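Local atomic coordinates of putative surface-anchored fimbrial subunit (Corynebacterium diphtheriae, PDB entry 3HR6), a protein that forms the shaft of a surface-anchored pilus as its major pilin, a chain of tandem Ig-like modules, and probably serves in cell adhesion. Residues F39-V44 with Y99-E104; H331-D336 with E391-E396. One frame throughout, in Å; residues are numbered along the deposited sequence.

In the fold
Contacts 1 and 2 lie on opposite sides of the centre of this elongated chain, their nearest atoms about 46 Å apart, and they share no strand. Both are buried antiparallel strand pairs, one in the N-terminal pilin domain and one in the C-terminal part of the chain. Contact 1 pairs 39-44 with 99-104 over five successive residue pairs between two neighbouring strands, with apolar side chains on both faces and polar groups at its ends. Contact 2 pairs only three residues before 331-336 turns off into an exposed loop. Its short pairing is supplemented by a disulfide and a cation-pi contact, where contact 1 has hydrogen bonds and side-chain packing.

Contact 1: F39-V44 with Y99-E104; sequences FTLYRV and YLVVQE
Thr-40 and Tyr-42 pair with Val-102 and Leu-100 as the hydrogen-bonded positions of an antiparallel strand pair in the N-terminal D1 domain of the pilin, one of its tandem Ig-like modules. Four N-H...O bonds of 2.7 to 2.8 Å between the backbone N and O atoms of these residues join strand to strand, while Phe-39, Leu-41 and Arg-43 face Gln-103, Val-101 and Tyr-99 at the non-hydrogen-bonded positions.

Apolar contacts occur on both faces. On the side of Phe-39, Leu-41 CD1 reaches Val-101 CG2 at 3.6 Å and also lies against Tyr-99 CB. Gln-103, its chain extended beyond CG, lays CG over one face of the Phe-39 ring, 4.1 Å from the centroid and offset toward the rim, a CH-pi contact; its OE1 is bonded to Ser-114 N. Ile-7, Val-9 and Ala-11 of strand 5-13 pack against this face. On the other, Tyr-42 CE2 meets Val-102 CG2 at 3.6 Å.

Polar side chains join the strands at both ends. Arg-43 and Tyr-99 run side by side in the same direction; NH2 donates to Tyr-99 OH at 3.1 Å, with the oxygen in the guanidinium plane and that plane turned 75° from the phenol ring. A longer, weak bond comes from Arg-43 NE, and the hydroxyl is also bonded to Thr-95 O. At the other end Glu-104 bends at chi2 (-76°), bringing CD back toward Thr-40. Thr-40 OG1 donates to the anti lone pair of Glu-104 OE2 at 2.5 Å and is also bonded to Thr-81 OG1. A water in the plane of the Tyr-42 ring, at its edge, sits 2.5 Å from Tyr-42 OH and donates to the same Glu-104 OE2.

Contact 2: H331-D336 with E391-E396; sequences HRCEAD and EFCLVE
Cys-333 and Cys-393 are joined by a disulfide, SG to SG 2.1 Å, between adjacent antiparallel strands. The two half-cystines are not directly opposite: Cys-333 pairs with Glu-391, and Cys-393 with His-331, so the bridge runs diagonally across the strands. The two side chains take different rotamers. In the conformer described, one of two deposited for Cys-333, its SG is anti to the carbonyl carbon and the C-S-S-C torsion of 88° is close to the relaxed right angle. Cys-393 SG stands between backbone N and carbonyl carbon (chi1 53°), the crowded position. Ile-411 of strand 410-412 packs on both cysteines.

Arg-332 and Phe-392 form the non-hydrogen-bonded pair between; their side chains diverge at the root, and the far end of the arginine returns to the ring. The chain is bent at chi2 and chi3, which turn CD and NE; CD lies against CD1 and CE1 of Phe-392, and NH1 stands 3.3 Å above the Phe-392 ring plane, over its centre. Arg-332 CZ is 4.5 Å from the Phe-392 centroid and almost on the ring normal, a cation-pi contact. The guanidinium meets the ring edge-on, its plane 85° from that of the phenyl, and one guanidinium face lies against the Glu-391 carbonyl carbon. Arg-332 NE donates to Lys-388 O, which holds one edge of the group, and Trp-385 meets the Phe-392 ring edge-to-face.

His-331 CD2 touches Val-395 CG2 at 3.6 Å, while ND1 is bonded to Asp-343 OD2. In the backbone, Cys-393 N bonds His-331 O and Cys-333 N bonds Glu-391 O, both at 2.8 Å. This is a cross-strand disulfide in the C-terminal Ig-like part of the pilin, one of the covalent bonds that stabilise the shaft subunit.

Contact 1: F39-V44 with Y99-E104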
ATOM      1  N   PHE A  39      -2.394  -1.181 -24.042  1.00 12.02           N
ATOM      2  CA  PHE A  39      -1.556  -1.570 -25.128  1.00 11.55           C
ATOM      3  C   PHE A  39      -1.233  -0.396 -26.000  1.00 11.33           C
ATOM      4  O   PHE A  39      -2.089   0.435 -26.264  1.00 11.44           O
ATOM      5  CB  PHE A  39      -2.262  -2.608 -25.986  1.00 11.56           C
ATOM      6  CG  PHE A  39      -2.450  -3.912 -25.299  1.00  9.97           C
ATOM      7  CD1 PHE A  39      -1.499  -4.926 -25.408  1.00  8.76           C
ATOM      8  CD2 PHE A  39      -3.590  -4.142 -24.564  1.00  9.82           C
ATOM      9  CE1 PHE A  39      -1.674  -6.134 -24.751  1.00 10.33           C
ATOM     10  CE2 PHE A  39      -3.777  -5.325 -23.923  1.00 10.26           C
ATOM     11  CZ  PHE A  39      -2.814  -6.341 -24.016  1.00  8.91           C
ATOM     12  N   THR A  40       0.004  -0.364 -26.471  1.00 11.18           N
ATOM     13  CA  THR A  40       0.389   0.545 -27.524  1.00 11.34           C
ATOM     14  C   THR A  40       0.632  -0.259 -28.816  1.00 11.41           C
ATOM     15  O   THR A  40       1.317  -1.299 -28.819  1.00 11.07           O
ATOM     16  CB  THR A  40       1.618   1.362 -27.113  1.00 11.35           C
ATOM     17  OG1 THR A  40       1.309   2.093 -25.923  1.00 12.43           O
ATOM     18  CG2 THR A  40       2.028   2.337 -28.209  1.00 11.55           C
ATOM     19  N   LEU A  41       0.040   0.235 -29.902  1.00 11.31           N
ATOM     20  CA  LEU A  41       0.290  -0.260 -31.237  1.00 11.50           C
ATOM     21  C   LEU A  41       1.365   0.592 -31.913  1.00 11.39           C
ATOM     22  O   LEU A  41       1.266   1.810 -31.943  1.00 12.22           O
ATOM     23  CB  LEU A  41      -1.003  -0.255 -32.059  1.00 11.50           C
ATOM     24  CG  LEU A  41      -0.920  -0.957 -33.420  1.00 11.90           C
ATOM     25  CD1 LEU A  41      -0.823  -2.496 -33.271  1.00 11.92           C
ATOM     26  CD2 LEU A  41      -2.111  -0.557 -34.297  1.00 14.27           C
ATOM     27  N   TYR A  42       2.405  -0.065 -32.417  1.00 11.73           N
ATOM     28  CA  TYR A  42       3.444   0.543 -33.248  1.00 12.02           C
ATOM     29  C   TYR A  42       3.447  -0.072 -34.633  1.00 12.30           C
ATOM     30  O   TYR A  42       3.219  -1.291 -34.781  1.00 12.82           O
ATOM     31  CB  TYR A  42       4.828   0.267 -32.660  1.00 11.92           C
ATOM     32  CG  TYR A  42       5.070   0.886 -31.300  1.00 12.24           C
ATOM     33  CD1 TYR A  42       5.590   2.176 -31.208  1.00 12.13           C
ATOM     34  CD2 TYR A  42       4.813   0.193 -30.127  1.00 10.33           C
ATOM     35  CE1 TYR A  42       5.828   2.761 -30.002  1.00 13.80           C
ATOM     36  CE2 TYR A  42       5.062   0.760 -28.898  1.00 11.93           C
ATOM     37  CZ  TYR A  42       5.558   2.072 -28.848  1.00 11.66           C
ATOM     38  OH  TYR A  42       5.819   2.688 -27.662  1.00 14.19           O
ATOM     39  N   ARG A  43       3.763   0.742 -35.635  1.00 13.42           N
ATOM     40  CA  ARG A  43       4.035   0.244 -36.992  1.00 14.38           C
ATOM     41  C   ARG A  43       5.527  -0.072 -37.129  1.00 14.67           C
ATOM     42  O   ARG A  43       6.362   0.701 -36.667  1.00 15.11           O
ATOM     43  CB  ARG A  43       3.633   1.269 -38.047  1.00 14.58           C
ATOM     44  CG  ARG A  43       3.920   0.806 -39.492  1.00 16.50           C
ATOM     45  CD  ARG A  43       3.193   1.645 -40.534  1.00 20.14           C
ATOM     46  NE  ARG A  43       1.782   1.803 -40.178  1.00 23.79           N
ATOM     47  CZ  ARG A  43       1.200   2.928 -39.743  1.00 28.47           C
ATOM     48  NH1 ARG A  43       1.883   4.068 -39.611  1.00 29.10           N
ATOM     49  NH2 ARG A  43      -0.099   2.906 -39.432  1.00 30.22           N
ATOM     50  N   VAL A  44       5.853  -1.222 -37.708  1.00 15.20           N
ATOM     51  CA  VAL A  44       7.253  -1.558 -37.975  1.00 15.19           C
ATOM     52  C   VAL A  44       7.699  -0.826 -39.231  1.00 16.21           C
ATOM     53  O   VAL A  44       7.179  -1.057 -40.326  1.00 15.77           O
ATOM     54  CB  VAL A  44       7.482  -3.058 -38.092  1.00 15.16           C
ATOM     55  CG1 VAL A  44       8.954  -3.367 -38.344  1.00 14.27           C
ATOM     56  CG2 VAL A  44       7.026  -3.740 -36.817  1.00 12.80           C
ATOM     57  N   TYR A  99       2.885  -4.798 -37.678  1.00 11.75           N
ATOM     58  CA  TYR A  99       2.700  -4.055 -36.441  1.00 11.84           C
ATOM     59  C   TYR A  99       3.354  -4.717 -35.248  1.00 11.29           C
ATOM     60  O   TYR A  99       3.637  -5.907 -35.242  1.00 11.93           O
ATOM     61  CB  TYR A  99       1.213  -3.816 -36.160  1.00 11.39           C
ATOM     62  CG  TYR A  99       0.598  -2.832 -37.139  1.00 11.38           C
ATOM     63  CD1 TYR A  99       0.619  -1.469 -36.886  1.00 11.03           C
ATOM     64  CD2 TYR A  99       0.003  -3.271 -38.331  1.00 11.22           C
ATOM     65  CE1 TYR A  99       0.072  -0.562 -37.777  1.00 11.63           C
ATOM     66  CE2 TYR A  99      -0.559  -2.355 -39.233  1.00 11.48           C
ATOM     67  CZ  TYR A  99      -0.528  -1.011 -38.941  1.00 11.14           C
ATOM     68  OH  TYR A  99      -1.051  -0.069 -39.820  1.00 15.31           O
ATOM     69  N   LEU A 100       3.609  -3.918 -34.233  1.00 11.52           N
ATOM     70  CA  LEU A 100       4.132  -4.412 -32.980  1.00 11.56           C
ATOM     71  C   LEU A 100       3.190  -3.950 -31.872  1.00 11.73           C
ATOM     72  O   LEU A 100       2.868  -2.760 -31.765  1.00 11.11           O
ATOM     73  CB  LEU A 100       5.573  -3.916 -32.762  1.00 11.99           C
ATOM     74  CG  LEU A 100       6.195  -4.343 -31.436  1.00 11.15           C
ATOM     75  CD1 LEU A 100       6.759  -5.736 -31.545  1.00 12.02           C
ATOM     76  CD2 LEU A 100       7.282  -3.315 -31.002  1.00 14.77           C
ATOM     77  N   VAL A 101       2.689  -4.917 -31.098  1.00 11.56           N
ATOM     78  CA  VAL A 101       1.763  -4.650 -30.015  1.00 11.32           C
ATOM     79  C   VAL A 101       2.532  -4.738 -28.702  1.00 10.51           C
ATOM     80  O   VAL A 101       3.139  -5.773 -28.399  1.00 11.57           O
ATOM     81  CB  VAL A 101       0.574  -5.668 -30.011  1.00 10.89           C
ATOM     82  CG1 VAL A 101      -0.256  -5.552 -28.734  1.00 12.11           C
ATOM     83  CG2 VAL A 101      -0.295  -5.486 -31.262  1.00 10.86           C
ATOM     84  N   VAL A 102       2.497  -3.668 -27.927  1.00 10.28           N
ATOM     85  CA  VAL A 102       3.240  -3.607 -26.665  1.00 11.01           C
ATOM     86  C   VAL A 102       2.264  -3.417 -25.517  1.00 10.72           C
ATOM     87  O   VAL A 102       1.648  -2.373 -25.393  1.00 12.11           O
ATOM     88  CB  VAL A 102       4.292  -2.470 -26.651  1.00 11.03           C
ATOM     89  CG1 VAL A 102       5.005  -2.395 -25.287  1.00 12.45           C
ATOM     90  CG2 VAL A 102       5.313  -2.678 -27.759  1.00 10.72           C
ATOM     91  N   GLN A 103       2.113  -4.410 -24.657  1.00 11.35           N
ATOM     92  CA  GLN A 103       1.375  -4.171 -23.416  1.00 11.37           C
ATOM     93  C   GLN A 103       2.189  -3.257 -22.505  1.00 12.39           C
ATOM     94  O   GLN A 103       3.396  -3.427 -22.364  1.00 13.04           O
ATOM     95  CB  GLN A 103       1.045  -5.440 -22.641  1.00 11.53           C
ATOM     96  CG  GLN A 103       0.037  -5.137 -21.538  1.00 12.55           C
ATOM     97  CD  GLN A 103      -0.542  -6.359 -20.844  1.00 13.11           C
ATOM     98  OE1 GLN A 103      -0.212  -7.517 -21.161  1.00 14.53           O
ATOM     99  NE2 GLN A 103      -1.440  -6.107 -19.885  1.00 13.04           N
ATOM    100  N   GLU A 104       1.497  -2.325 -21.870  1.00 12.37           N
ATOM    101  CA  GLU A 104       2.129  -1.293 -21.060  1.00 12.23           C
ATOM    102  C   GLU A 104       1.878  -1.564 -19.584  1.00 12.60           C
ATOM    103  O   GLU A 104       1.038  -2.366 -19.206  1.00 12.35           O
ATOM    104  CB  GLU A 104       1.541   0.042 -21.417  1.00 11.18           C
ATOM    105  CG  GLU A 104       1.704   0.427 -22.896  1.00 13.54           C
ATOM    106  CD  GLU A 104       3.101   0.891 -23.276  1.00 17.09           C
ATOM    107  OE1 GLU A 104       4.076   0.620 -22.554  1.00 16.37           O
ATOM    108  OE2 GLU A 104       3.217   1.531 -24.337  1.00 17.95           O
TER
HETATM  109  O   HOH W   1       5.693   1.271 -25.554  1.00 14.44           O

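Contact 2: H331-D336 with E391-E396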
ATOM      1  N   HIS A 331      -4.896   5.514  32.866  1.00 11.54           N
ATOM      2  CA  HIS A 331      -4.779   4.138  33.292  1.00 11.05           C
ATOM      3  C   HIS A 331      -5.841   3.318  32.602  1.00 11.03           C
ATOM      4  O   HIS A 331      -6.691   3.848  31.902  1.00 12.48           O
ATOM      5  CB  HIS A 331      -5.003   4.034  34.794  1.00 10.87           C
ATOM      6  CG  HIS A 331      -3.809   4.408  35.617  1.00 11.08           C
ATOM      7  ND1 HIS A 331      -2.739   3.555  35.793  1.00 11.00           N
ATOM      8  CD2 HIS A 331      -3.530   5.518  36.340  1.00 14.02           C
ATOM      9  CE1 HIS A 331      -1.859   4.118  36.604  1.00 13.09           C
ATOM     10  NE2 HIS A 331      -2.308   5.316  36.945  1.00 13.21           N
ATOM     11  N   ARG A 332      -5.776   2.013  32.807  1.00 11.61           N
ATOM     12  CA  ARG A 332      -6.795   1.068  32.440  1.00 11.87           C
ATOM     13  C   ARG A 332      -7.441   0.530  33.725  1.00 12.58           C
ATOM     14  O   ARG A 332      -6.754   0.355  34.745  1.00 12.00           O
ATOM     15  CB  ARG A 332      -6.218  -0.103  31.653  1.00 12.49           C
ATOM     16  CG  ARG A 332      -5.594   0.295  30.314  1.00 12.31           C
ATOM     17  CD  ARG A 332      -6.655   0.686  29.330  1.00 13.11           C
ATOM     18  NE  ARG A 332      -7.532  -0.411  28.963  1.00 11.07           N
ATOM     19  CZ  ARG A 332      -8.535  -0.370  28.085  1.00 11.91           C
ATOM     20  NH1 ARG A 332      -8.810   0.770  27.442  1.00 12.22           N
ATOM     21  NH2 ARG A 332      -9.259  -1.476  27.866  1.00 13.62           N
ATOM     22  N   CYS A 333      -8.757   0.332  33.663  1.00 12.66           N
ATOM     23  CA  CYS A 333      -9.560  -0.116  34.787  0.60 12.66           C
ATOM     24  C   CYS A 333     -10.343  -1.383  34.401  1.00 13.18           C
ATOM     25  O   CYS A 333     -10.632  -1.607  33.212  1.00 13.25           O
ATOM     26  CB  CYS A 333     -10.505   1.030  35.220  0.60 13.08           C
ATOM     27  SG  CYS A 333      -9.770   2.297  36.289  0.60 11.34           S
ATOM     28  N   GLU A 334     -10.664  -2.211  35.397  1.00 13.72           N
ATOM     29  CA  GLU A 334     -11.552  -3.342  35.255  1.00 14.86           C
ATOM     30  C   GLU A 334     -12.997  -2.843  35.318  1.00 16.23           C
ATOM     31  O   GLU A 334     -13.246  -1.662  35.611  1.00 15.47           O
ATOM     32  CB  GLU A 334     -11.294  -4.378  36.354  1.00 15.14           C
ATOM     33  CG  GLU A 334      -9.910  -4.973  36.329  1.00 14.58           C
ATOM     34  CD  GLU A 334      -9.609  -5.809  35.094  1.00 14.34           C
ATOM     35  OE1 GLU A 334     -10.530  -6.146  34.308  1.00 13.58           O
ATOM     36  OE2 GLU A 334      -8.413  -6.146  34.913  1.00 15.45           O
ATOM     37  N   ALA A 335     -13.924  -3.751  35.021  1.00 17.77           N
ATOM     38  CA  ALA A 335     -15.376  -3.484  35.026  1.00 19.17           C
ATOM     39  C   ALA A 335     -15.925  -2.865  36.306  1.00 20.34           C
ATOM     40  O   ALA A 335     -16.883  -2.111  36.245  1.00 21.25           O
ATOM     41  CB  ALA A 335     -16.134  -4.764  34.721  1.00 19.09           C
ATOM     42  N   ASP A 336     -15.350  -3.189  37.462  1.00 20.99           N
ATOM     43  CA  ASP A 336     -15.785  -2.589  38.734  1.00 21.62           C
ATOM     44  C   ASP A 336     -15.208  -1.178  38.977  1.00 21.41           C
ATOM     45  O   ASP A 336     -15.466  -0.572  40.014  1.00 21.69           O
ATOM     46  CB  ASP A 336     -15.473  -3.526  39.919  1.00 22.23           C
ATOM     47  CG  ASP A 336     -13.985  -3.848  40.053  1.00 23.33           C
ATOM     48  OD1 ASP A 336     -13.153  -3.150  39.426  1.00 21.35           O
ATOM     49  OD2 ASP A 336     -13.674  -4.817  40.788  1.00 24.40           O
ATOM     50  N   GLU A 391     -11.833  -0.479  30.318  1.00 13.29           N
ATOM     51  CA  GLU A 391     -11.933   0.933  29.951  1.00 13.29           C
ATOM     52  C   GLU A 391     -10.690   1.676  30.374  1.00 13.47           C
ATOM     53  O   GLU A 391      -9.948   1.236  31.251  1.00 14.34           O
ATOM     54  CB  GLU A 391     -13.148   1.630  30.644  1.00 13.36           C
ATOM     55  CG  GLU A 391     -14.514   0.990  30.461  1.00 15.60           C
ATOM     56  CD  GLU A 391     -15.125   1.069  29.056  1.00 19.14           C
ATOM     57  OE1 GLU A 391     -14.594   1.750  28.140  1.00 18.41           O
ATOM     58  OE2 GLU A 391     -16.185   0.407  28.879  1.00 19.15           O
ATOM     59  N   PHE A 392     -10.521   2.859  29.797  1.00 12.88           N
ATOM     60  CA  PHE A 392      -9.597   3.827  30.317  1.00 12.11           C
ATOM     61  C   PHE A 392     -10.163   4.508  31.562  1.00 13.01           C
ATOM     62  O   PHE A 392     -11.400   4.585  31.797  1.00 12.71           O
ATOM     63  CB  PHE A 392      -9.264   4.899  29.273  1.00 12.98           C
ATOM     64  CG  PHE A 392      -8.527   4.394  28.076  1.00 10.58           C
ATOM     65  CD1 PHE A 392      -7.150   4.148  28.111  1.00 13.30           C
ATOM     66  CD2 PHE A 392      -9.205   4.140  26.885  1.00 14.32           C
ATOM     67  CE1 PHE A 392      -6.481   3.671  27.008  1.00 13.42           C
ATOM     68  CE2 PHE A 392      -8.544   3.664  25.781  1.00 14.07           C
ATOM     69  CZ  PHE A 392      -7.177   3.427  25.823  1.00 14.39           C
ATOM     70  N   CYS A 393      -9.246   4.990  32.378  1.00 13.33           N
ATOM     71  CA  CYS A 393      -9.662   5.804  33.526  1.00 13.40           C
ATOM     72  C   CYS A 393      -8.592   6.769  33.907  1.00 13.58           C
ATOM     73  O   CYS A 393      -7.436   6.575  33.616  1.00 14.12           O
ATOM     74  CB  CYS A 393     -10.083   4.933  34.704  1.00 13.62           C
ATOM     75  SG  CYS A 393      -8.777   3.712  35.110  1.00 17.48           S
ATOM     76  N   LEU A 394      -8.994   7.844  34.565  1.00 12.37           N
ATOM     77  CA  LEU A 394      -8.047   8.856  34.992  1.00 12.02           C
ATOM     78  C   LEU A 394      -7.897   8.813  36.501  1.00 12.81           C
ATOM     79  O   LEU A 394      -8.888   8.688  37.224  1.00 13.21           O
ATOM     80  CB  LEU A 394      -8.571  10.223  34.594  1.00 11.23           C
ATOM     81  CG  LEU A 394      -8.604  10.546  33.093  1.00 11.90           C
ATOM     82  CD1 LEU A 394      -9.550  11.805  32.835  1.00 11.77           C
ATOM     83  CD2 LEU A 394      -7.186  10.756  32.545  1.00 16.10           C
ATOM     84  N   VAL A 395      -6.663   8.941  36.956  1.00 12.51           N
ATOM     85  CA  VAL A 395      -6.385   9.044  38.392  1.00 11.75           C
ATOM     86  C   VAL A 395      -5.824  10.428  38.643  1.00 13.24           C
ATOM     87  O   VAL A 395      -4.821  10.845  38.038  1.00 13.35           O
ATOM     88  CB  VAL A 395      -5.374   7.975  38.863  1.00 10.68           C
ATOM     89  CG1 VAL A 395      -4.884   8.284  40.317  1.00 10.65           C
ATOM     90  CG2 VAL A 395      -5.961   6.585  38.763  1.00 11.44           C
ATOM     91  N   GLU A 396      -6.464  11.152  39.561  1.00 13.84           N
ATOM     92  CA  GLU A 396      -5.979  12.452  39.964  1.00 13.20           C
ATOM     93  C   GLU A 396      -4.862  12.298  40.979  1.00 12.75           C
ATOM     94  O   GLU A 396      -5.100  11.796  42.084  1.00 14.25           O
ATOM     95  CB  GLU A 396      -7.089  13.292  40.574  1.00 13.43           C
ATOM     96  CG  GLU A 396      -6.651  14.716  40.802  1.00 12.99           C
ATOM     97  CD  GLU A 396      -7.760  15.607  41.259  1.00 16.32           C
ATOM     98  OE1 GLU A 396      -8.435  15.294  42.260  1.00 17.61           O
ATOM     99  OE2 GLU A 396      -7.908  16.660  40.633  1.00 15.75           O
TER